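Local coordinates for bacterial regulatory proteins, TetR family (Nitrosomonas europaea, PDB 3NI7), which probably binds DNA through an N-terminal helix-turn-helix domain and acts as a transcriptional regulator, as other members of the TetR family do, at residues V13-E18 with Y31-R36; T23-V28 with R49-L54; A57-A62 with K100-M105. All blocks are in the same frame, centred on the assembly; numbering follows the deposited sequence.

Contact 1: residues V13-E18 with Y31-R36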
loop_
_atom_site.group_PDB
_atom_site.type_symbol
_atom_site.label_atom_id
_atom_site.label_comp_id
_atom_site.label_asym_id
_atom_site.label_seq_id
_atom_site.Cartn_x
_atom_site.Cartn_y
_atom_site.Cartn_z
ATOM N N VAL A 13 -18.081 -2.221 20.457
ATOM C CA VAL A 13 -17.442 -2.495 19.184
ATOM C C VAL A 13 -18.252 -3.513 18.396
ATOM O O VAL A 13 -18.619 -3.265 17.245
ATOM C CB VAL A 13 -16.001 -3.005 19.345
ATOM C CG1 VAL A 13 -15.468 -3.368 18.025
ATOM C CG2 VAL A 13 -15.106 -1.926 19.953
ATOM N N ASP A 14 -18.572 -4.631 19.033
ATOM C CA ASP A 14 -19.388 -5.648 18.367
ATOM C C ASP A 14 -20.597 -4.999 17.772
ATOM O O ASP A 14 -20.937 -5.243 16.621
ATOM C CB ASP A 14 -19.847 -6.712 19.344
ATOM C CG ASP A 14 -18.707 -7.530 19.875
ATOM O OD1 ASP A 14 -17.586 -7.441 19.333
ATOM O OD2 ASP A 14 -18.905 -8.258 20.859
ATOM N N THR A 15 -21.245 -4.171 18.572
ATOM C CA THR A 15 -22.512 -3.593 18.182
ATOM C C THR A 15 -22.315 -2.706 16.986
ATOM O O THR A 15 -23.050 -2.784 15.996
ATOM C CB THR A 15 -23.104 -2.787 19.339
ATOM O OG1 THR A 15 -23.603 -3.725 20.302
ATOM C CG2 THR A 15 -24.228 -1.838 18.863
ATOM N N ALA A 16 -21.304 -1.870 17.102
ATOM C CA ALA A 16 -20.945 -0.919 16.060
ATOM C C ALA A 16 -20.758 -1.669 14.747
ATOM O O ALA A 16 -21.126 -1.225 13.644
ATOM C CB ALA A 16 -19.662 -0.254 16.428
ATOM N N VAL A 17 -20.133 -2.815 14.883
ATOM C CA VAL A 17 -19.661 -3.530 13.728
ATOM C C VAL A 17 -20.822 -4.291 13.039
ATOM O O VAL A 17 -21.031 -4.168 11.818
ATOM C CB VAL A 17 -18.484 -4.369 14.148
ATOM C CG1 VAL A 17 -18.711 -5.809 13.874
ATOM C CG2 VAL A 17 -17.281 -3.832 13.487
ATOM N N GLU A 18 -21.620 -4.991 13.834
ATOM C CA GLU A 18 -22.889 -5.516 13.342
ATOM C C GLU A 18 -23.743 -4.455 12.645
ATOM O O GLU A 18 -24.106 -4.622 11.494
ATOM C CB GLU A 18 -23.629 -6.200 14.469
ATOM C CG GLU A 18 -23.063 -7.590 14.653
ATOM C CD GLU A 18 -23.146 -8.148 16.054
ATOM O OE1 GLU A 18 -24.272 -8.601 16.455
ATOM O OE2 GLU A 18 -22.067 -8.145 16.726
ATOM N N TYR A 31 -25.476 7.143 18.617
ATOM C CA TYR A 31 -26.803 7.069 19.212
ATOM C C TYR A 31 -27.449 5.742 18.848
ATOM O O TYR A 31 -28.110 5.113 19.674
ATOM C CB TYR A 31 -27.676 8.225 18.725
ATOM N N ASP A 32 -27.250 5.319 17.606
ATOM C CA ASP A 32 -27.792 4.054 17.134
ATOM C C ASP A 32 -27.194 2.898 17.929
ATOM O O ASP A 32 -27.890 1.943 18.271
ATOM C CB ASP A 32 -27.513 3.872 15.642
ATOM C CG ASP A 32 -28.401 4.740 14.774
ATOM O OD1 ASP A 32 -29.592 4.900 15.111
ATOM O OD2 ASP A 32 -27.908 5.265 13.754
ATOM N N ILE A 33 -25.899 2.989 18.220
ATOM C CA ILE A 33 -25.213 1.938 18.975
ATOM C C ILE A 33 -25.883 1.863 20.325
ATOM O O ILE A 33 -26.192 0.777 20.839
ATOM C CB ILE A 33 -23.701 2.240 19.165
ATOM C CG1 ILE A 33 -22.970 2.313 17.822
ATOM C CG2 ILE A 33 -23.073 1.173 20.005
ATOM C CD1 ILE A 33 -21.527 2.482 17.941
ATOM N N ALA A 34 -26.085 3.060 20.879
ATOM C CA ALA A 34 -26.786 3.276 22.170
ATOM C C ALA A 34 -28.139 2.592 22.100
ATOM O O ALA A 34 -28.528 1.830 23.008
ATOM C CB ALA A 34 -26.937 4.781 22.468
ATOM N N ALA A 35 -28.838 2.873 21.002
ATOM C CA ALA A 35 -30.206 2.434 20.836
ATOM C C ALA A 35 -30.126 0.914 20.775
ATOM O O ALA A 35 -30.764 0.262 21.598
ATOM C CB ALA A 35 -30.817 3.034 19.592
ATOM N N ARG A 36 -29.242 0.379 19.965
ATOM C CA ARG A 36 -29.094 -1.027 19.831
ATOM C C ARG A 36 -28.763 -1.710 21.114
ATOM O O ARG A 36 -29.141 -2.825 21.323
ATOM C CB ARG A 36 -27.949 -1.282 18.901
ATOM C CG ARG A 36 -28.273 -2.204 17.790
ATOM C CD ARG A 36 -27.575 -3.477 17.948
ATOM N NE ARG A 36 -27.546 -4.076 16.642
ATOM C CZ ARG A 36 -26.738 -5.035 16.247
ATOM N NH1 ARG A 36 -25.841 -5.549 17.068
ATOM N NH2 ARG A 36 -26.870 -5.473 15.019
#
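R36 NH1 reaches E18 OE1 at 3.5 Å, a long, weak hydrogen bond within a salt bridge and a polar link between the two helical segments. It belongs to the small N-terminal DNA-binding domain of the TetR fold: 13-18 is the middle of the first helix, 7-22, and 31-36 lies on the helix that opens the predicted helix-turn-helix. The two side chains meet at about a right angle, and the carboxylate and guanidinium planes are turned 69° apart, so the charges do not pair in the flat two-pronged way. The guanidinium also rests on aliphatic carbon, with R36 NH2 3.4 Å from E18 CB, while T15 O lies over one of its faces, displaced toward the rim. This charged pair borders a buried patch. The short helical segments make an angle of 110°, and A16 and I33 stand at the crossing with their CA atoms 5.9 Å apart. T15 splits its two branches between two jobs: OG1, beside its own backbone N, bonds back to A11 O in the same helix, whereas CG2, anti to that N, faces the other helix. There T15 CG2 meets I33 CG2 at 3.4 Å and R36 CB at 3.8 Å. An alanine in place of I33 would probably open a gap between the helices, the T15 methyl losing its contact with CG2 and A16 CB its contact with CD1. L19, one turn past A16, also touches I33 and R36. In I33 a chi2 of -175° carries CD1 out to A16 CB, 3.6 Å away.

Contact 2: residues T23-V28 with R49-L54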
loop_
_atom_site.group_PDB
_atom_site.type_symbol
_atom_site.label_atom_id
_atom_site.label_comp_id
_atom_site.label_asym_id
_atom_site.label_seq_id
_atom_site.Cartn_x
_atom_site.Cartn_y
_atom_site.Cartn_z
ATOM N N THR A 23 -26.107 -2.154 7.449
ATOM C CA THR A 23 -26.287 -0.911 6.717
ATOM C C THR A 23 -25.056 -0.483 5.958
ATOM O O THR A 23 -24.930 -0.820 4.805
ATOM C CB THR A 23 -26.765 0.193 7.660
ATOM O OG1 THR A 23 -25.773 0.429 8.664
ATOM C CG2 THR A 23 -27.975 -0.280 8.294
ATOM N N SER A 24 -24.201 0.294 6.595
ATOM C CA SER A 24 -22.843 0.504 6.166
ATOM C C SER A 24 -22.128 1.103 7.377
ATOM O O SER A 24 -22.728 1.323 8.421
ATOM C CB SER A 24 -22.680 1.419 4.947
ATOM O OG SER A 24 -23.259 2.677 5.162
ATOM N N TRP A 25 -20.832 1.321 7.239
ATOM C CA TRP A 25 -20.024 1.986 8.232
ATOM C C TRP A 25 -20.416 3.464 8.277
ATOM O O TRP A 25 -20.833 3.987 9.350
ATOM C CB TRP A 25 -18.541 1.831 7.879
ATOM C CG TRP A 25 -17.658 2.585 8.736
ATOM C CD1 TRP A 25 -16.861 3.617 8.382
ATOM C CD2 TRP A 25 -17.489 2.396 10.131
ATOM N NE1 TRP A 25 -16.193 4.090 9.481
ATOM C CE2 TRP A 25 -16.574 3.359 10.571
ATOM C CE3 TRP A 25 -18.029 1.503 11.056
ATOM C CZ2 TRP A 25 -16.190 3.460 11.894
ATOM C CZ3 TRP A 25 -17.651 1.603 12.378
ATOM C CH2 TRP A 25 -16.750 2.570 12.788
ATOM N N GLU A 26 -20.309 4.143 7.133
ATOM C CA GLU A 26 -20.723 5.560 7.025
ATOM C C GLU A 26 -22.028 5.864 7.747
ATOM O O GLU A 26 -22.129 6.853 8.448
ATOM C CB GLU A 26 -20.901 5.959 5.578
ATOM C CG GLU A 26 -21.305 7.396 5.389
ATOM C CD GLU A 26 -22.383 7.556 4.340
ATOM O OE1 GLU A 26 -22.219 6.998 3.212
ATOM O OE2 GLU A 26 -23.386 8.257 4.655
ATOM N N ALA A 27 -23.010 4.991 7.587
ATOM C CA ALA A 27 -24.314 5.127 8.234
ATOM C C ALA A 27 -24.289 5.005 9.772
ATOM O O ALA A 27 -25.288 5.371 10.461
ATOM C CB ALA A 27 -25.264 4.097 7.672
ATOM N N VAL A 28 -23.178 4.509 10.322
ATOM C CA VAL A 28 -23.166 4.185 11.741
ATOM C C VAL A 28 -23.010 5.427 12.616
ATOM O O VAL A 28 -22.017 6.150 12.498
ATOM C CB VAL A 28 -22.025 3.257 12.119
ATOM C CG1 VAL A 28 -21.944 3.161 13.648
ATOM C CG2 VAL A 28 -22.202 1.907 11.500
ATOM N N ARG A 49 -15.841 8.726 22.281
ATOM C CA ARG A 49 -16.342 10.066 21.988
ATOM C C ARG A 49 -16.473 10.340 20.484
ATOM O O ARG A 49 -17.153 11.283 20.092
ATOM C CB ARG A 49 -15.432 11.102 22.660
ATOM C CG ARG A 49 -15.422 10.932 24.180
ATOM C CD ARG A 49 -14.596 11.910 24.837
ATOM N NE ARG A 49 -15.285 13.192 24.917
ATOM C CZ ARG A 49 -14.996 14.270 24.188
ATOM N NH1 ARG A 49 -14.033 14.241 23.271
ATOM N NH2 ARG A 49 -15.676 15.400 24.385
ATOM N N GLU A 50 -15.839 9.496 19.654
ATOM C CA GLU A 50 -15.791 9.661 18.177
ATOM C C GLU A 50 -15.853 8.328 17.461
ATOM O O GLU A 50 -15.465 7.312 18.007
ATOM C CB GLU A 50 -14.491 10.337 17.739
ATOM C CG GLU A 50 -14.467 11.857 17.772
ATOM C CD GLU A 50 -13.140 12.430 17.221
ATOM O OE1 GLU A 50 -12.514 11.799 16.340
ATOM O OE2 GLU A 50 -12.711 13.514 17.663
ATOM N N LYS A 51 -16.302 8.358 16.217
ATOM C CA LYS A 51 -16.436 7.162 15.395
ATOM C C LYS A 51 -15.043 6.541 15.080
ATOM O O LYS A 51 -14.832 5.318 15.152
ATOM C CB LYS A 51 -17.198 7.551 14.123
ATOM C CG LYS A 51 -18.116 6.487 13.558
ATOM C CD LYS A 51 -18.949 7.058 12.400
ATOM C CE LYS A 51 -19.200 6.004 11.309
ATOM N NZ LYS A 51 -20.131 6.481 10.247
ATOM N N ASP A 52 -14.070 7.383 14.765
ATOM C CA ASP A 52 -12.697 6.897 14.607
ATOM C C ASP A 52 -12.308 6.031 15.784
ATOM O O ASP A 52 -11.808 4.994 15.611
ATOM C CB ASP A 52 -11.694 8.062 14.601
ATOM C CG ASP A 52 -11.712 8.864 13.311
ATOM O OD1 ASP A 52 -11.616 8.221 12.228
ATOM O OD2 ASP A 52 -11.796 10.134 13.403
ATOM N N GLU A 53 -12.506 6.497 17.007
ATOM C CA GLU A 53 -11.996 5.781 18.176
ATOM C C GLU A 53 -12.347 4.317 18.090
ATOM O O GLU A 53 -11.616 3.502 18.626
ATOM C CB GLU A 53 -12.505 6.408 19.485
ATOM C CG GLU A 53 -11.816 7.721 19.820
ATOM C CD GLU A 53 -12.319 8.384 21.117
ATOM O OE1 GLU A 53 -13.120 7.766 21.880
ATOM O OE2 GLU A 53 -11.919 9.566 21.378
ATOM N N LEU A 54 -13.458 3.998 17.413
ATOM C CA LEU A 54 -13.910 2.609 17.224
ATOM C C LEU A 54 -13.035 1.783 16.244
ATOM O O LEU A 54 -12.766 0.584 16.429
ATOM C CB LEU A 54 -15.370 2.602 16.746
ATOM C CG LEU A 54 -16.465 3.139 17.699
ATOM C CD1 LEU A 54 -17.628 3.718 16.908
ATOM C CD2 LEU A 54 -16.954 2.025 18.594
#
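W25 holds CG anti to its backbone N (chi1 174°), and K51, otherwise extended, bends at chi3, which sets CE over the indole; the two side chains slide past each other in opposite directions. K51 CE lies over one face of the ring, 4.0 Å from the centroid of the five-membered ring in a CH-pi contact. NZ sits almost on the normal of that same ring, 4.6 Å from the centroid, a cation-pi arrangement. The ammonium then meets the backbone of a type I beta turn, W25 to V28: K51 NZ donates to W25 O at 2.7 Å and, weakly, to V28 O at 3.0 Å. E26 O is also close but badly angled for NZ, and takes a hydrogen bond from R29 instead. In the TetR DNA-binding domain this turn joins the first helix to the helix-turn-helix, and K51 lies near the N-terminal end of the long helix 51-69 that leads out of the domain. W25 O is gripped twice, by NZ and by V28 N, which arrive from opposite faces of its carbonyl plane. The nearby carbonyls would probably favour the charged lysine, offsetting the like charge of R29. At the ring's edge, close to its plane, L54 CB lies 4.2 Å from W25 CH2.

Contact 3: residues A57-A62 with K100-M105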
loop_
_atom_site.group_PDB
_atom_site.type_symbol
_atom_site.label_atom_id
_atom_site.label_comp_id
_atom_site.label_asym_id
_atom_site.label_seq_id
_atom_site.Cartn_x
_atom_site.Cartn_y
_atom_site.Cartn_z
ATOM N N ALA A 57 -10.206 0.634 18.206
ATOM C CA ALA A 57 -10.530 -0.568 18.998
ATOM C C ALA A 57 -10.622 -1.862 18.129
ATOM O O ALA A 57 -10.222 -2.963 18.560
ATOM C CB ALA A 57 -11.740 -0.376 19.738
ATOM N N TRP A 58 -11.105 -1.709 16.902
ATOM C CA TRP A 58 -11.246 -2.840 16.012
ATOM C C TRP A 58 -9.858 -3.419 15.647
ATOM O O TRP A 58 -9.621 -4.643 15.674
ATOM C CB TRP A 58 -11.964 -2.403 14.727
ATOM C CG TRP A 58 -12.334 -3.514 13.818
ATOM C CD1 TRP A 58 -11.963 -3.662 12.538
ATOM C CD2 TRP A 58 -13.169 -4.627 14.128
ATOM N NE1 TRP A 58 -12.525 -4.800 12.007
ATOM C CE2 TRP A 58 -13.259 -5.409 12.981
ATOM C CE3 TRP A 58 -13.862 -5.023 15.273
ATOM C CZ2 TRP A 58 -13.983 -6.558 12.937
ATOM C CZ3 TRP A 58 -14.584 -6.164 15.237
ATOM C CH2 TRP A 58 -14.641 -6.930 14.081
ATOM N N PHE A 59 -8.961 -2.517 15.267
ATOM C CA PHE A 59 -7.622 -2.915 14.902
ATOM C C PHE A 59 -6.819 -3.331 16.132
ATOM O O PHE A 59 -5.959 -4.167 16.041
ATOM C CB PHE A 59 -6.956 -1.811 14.112
ATOM C CG PHE A 59 -7.468 -1.716 12.714
ATOM C CD1 PHE A 59 -8.523 -0.917 12.384
ATOM C CD2 PHE A 59 -6.908 -2.446 11.729
ATOM C CE1 PHE A 59 -9.005 -0.849 11.063
ATOM C CE2 PHE A 59 -7.398 -2.380 10.427
ATOM C CZ PHE A 59 -8.457 -1.568 10.117
ATOM N N ASP A 60 -7.134 -2.818 17.303
ATOM C CA ASP A 60 -6.471 -3.330 18.492
ATOM C C ASP A 60 -6.948 -4.709 18.823
ATOM O O ASP A 60 -6.221 -5.508 19.414
ATOM C CB ASP A 60 -6.683 -2.414 19.662
ATOM C CG ASP A 60 -5.681 -1.323 19.683
ATOM O OD1 ASP A 60 -4.537 -1.579 19.153
ATOM O OD2 ASP A 60 -5.996 -0.229 20.209
ATOM N N ARG A 61 -8.181 -5.003 18.461
ATOM C CA ARG A 61 -8.682 -6.319 18.777
ATOM C C ARG A 61 -7.870 -7.361 17.994
ATOM O O ARG A 61 -7.462 -8.389 18.551
ATOM C CB ARG A 61 -10.182 -6.426 18.498
ATOM C CG ARG A 61 -10.716 -7.759 18.899
ATOM C CD ARG A 61 -12.159 -7.816 18.729
ATOM N NE ARG A 61 -12.788 -6.973 19.695
ATOM C CZ ARG A 61 -14.093 -6.916 19.876
ATOM N NH1 ARG A 61 -14.893 -7.669 19.125
ATOM N NH2 ARG A 61 -14.599 -6.064 20.804
ATOM N N ALA A 62 -7.629 -7.090 16.711
ATOM C CA ALA A 62 -6.754 -7.951 15.874
ATOM C C ALA A 62 -5.353 -8.072 16.498
ATOM O O ALA A 62 -4.917 -9.160 16.883
ATOM C CB ALA A 62 -6.648 -7.378 14.489
ATOM N N LYS A 100 -16.052 -6.825 5.019
ATOM C CA LYS A 100 -16.688 -5.659 4.342
ATOM C C LYS A 100 -16.708 -4.369 5.233
ATOM O O LYS A 100 -16.562 -3.244 4.740
ATOM C CB LYS A 100 -18.118 -5.971 3.838
ATOM N N VAL A 101 -16.907 -4.510 6.534
ATOM C CA VAL A 101 -16.878 -3.330 7.405
ATOM C C VAL A 101 -15.447 -2.787 7.453
ATOM O O VAL A 101 -15.191 -1.591 7.212
ATOM C CB VAL A 101 -17.337 -3.699 8.812
ATOM C CG1 VAL A 101 -16.986 -2.625 9.804
ATOM C CG2 VAL A 101 -18.803 -3.985 8.795
ATOM N N THR A 102 -14.517 -3.680 7.769
ATOM C CA THR A 102 -13.114 -3.321 7.799
ATOM C C THR A 102 -12.734 -2.607 6.516
ATOM O O THR A 102 -12.125 -1.563 6.546
ATOM C CB THR A 102 -12.226 -4.541 7.918
ATOM O OG1 THR A 102 -12.465 -5.169 9.186
ATOM C CG2 THR A 102 -10.788 -4.141 7.820
ATOM N N ARG A 103 -13.099 -3.167 5.381
ATOM C CA ARG A 103 -12.790 -2.521 4.124
ATOM C C ARG A 103 -13.322 -1.109 4.149
ATOM O O ARG A 103 -12.593 -0.170 3.854
ATOM C CB ARG A 103 -13.368 -3.288 2.920
ATOM C CG ARG A 103 -13.033 -2.629 1.562
ATOM C CD ARG A 103 -13.317 -3.509 0.329
ATOM N NE ARG A 103 -14.704 -3.975 0.258
ATOM C CZ ARG A 103 -15.104 -5.249 0.367
ATOM N NH1 ARG A 103 -14.243 -6.246 0.575
ATOM N NH2 ARG A 103 -16.396 -5.535 0.272
ATOM N N GLN A 104 -14.587 -0.964 4.514
ATOM C CA GLN A 104 -15.238 0.332 4.509
ATOM C C GLN A 104 -14.509 1.307 5.424
ATOM O O GLN A 104 -14.269 2.458 5.055
ATOM C CB GLN A 104 -16.699 0.172 4.903
ATOM C CG GLN A 104 -17.526 -0.449 3.765
ATOM C CD GLN A 104 -19.009 -0.678 4.130
ATOM O OE1 GLN A 104 -19.326 -1.106 5.243
ATOM N NE2 GLN A 104 -19.910 -0.382 3.192
HETATM N N MSE A 105 -14.116 0.827 6.596
HETATM C CA MSE A 105 -13.342 1.641 7.529
HETATM C C MSE A 105 -12.084 2.262 6.910
HETATM O O MSE A 105 -11.750 3.434 7.197
HETATM C CB MSE A 105 -12.892 0.804 8.728
HETATM C CG MSE A 105 -13.996 0.464 9.713
HETATM SE SE MSE A 105 -13.429 -0.796 11.132
HETATM C CE MSE A 105 -14.940 -0.494 12.353
#
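W58 leans on both residues that carry the other side, T102 and M105. With CG anti to its backbone N (chi1 -172°), the indole heads for helix 99-108, and NE1 donates to T102 OG1 at 2.8 Å, with an N-H...O angle of 161°. The hydroxyl lies at the ring edge, only 12° out of the indole plane, so this N-H meets it nearly straight on. T102 OG1 in turn bonds to Q98 O, one turn back, and thus serves both as acceptor from the indole and as partner to a backbone carbonyl; that second bond would fix the turn of the threonine side chain. M105, a selenomethionine in this model, stretches out beyond CG and crosses W58 at about a right angle, SE standing 3.5 Å from W58 CD1. It approaches the five-membered ring obliquely, a Met-aromatic contact. F59, next along, places its ring with W58 CD1 over one face, toward the rim. The CZ of F59 lies 4.2 Å from T102 CG2 and its CE1 4.4 Å from M105 SE, both looser apolar contacts. Beyond these helices, W91 and L95 of helix 80-96 touch F59 and W58 respectively, and W163 of helix 149-164 touches T102. A buried junction of this kind, where the long helix leaving the DNA-binding domain packs on the helices of the C-terminal domain, belongs to the all-helical TetR architecture.

Contacts 1 and 2 lie within the DNA-binding domain, their centres about 19 and 16 Å from the centre of the chain, whereas that of contact 3 is about 5 Å from it and all its touching residues are buried. The chemistry follows: contact 1 has an apolar middle with an exposed arginine at its border, contact 2 a lysine held between turn carbonyls and an indole face, contact 3 aromatic rings, a selenium and an uncharged hydrogen bond. Helix 51-69 serves both contacts 2 and 3, and L54 on it touches A16 and I33 of contact 1. D14 OD1 forms a salt bridge with R61 NH1, tying the first helix to that long one, while W25 CZ3 packs on M105 CE.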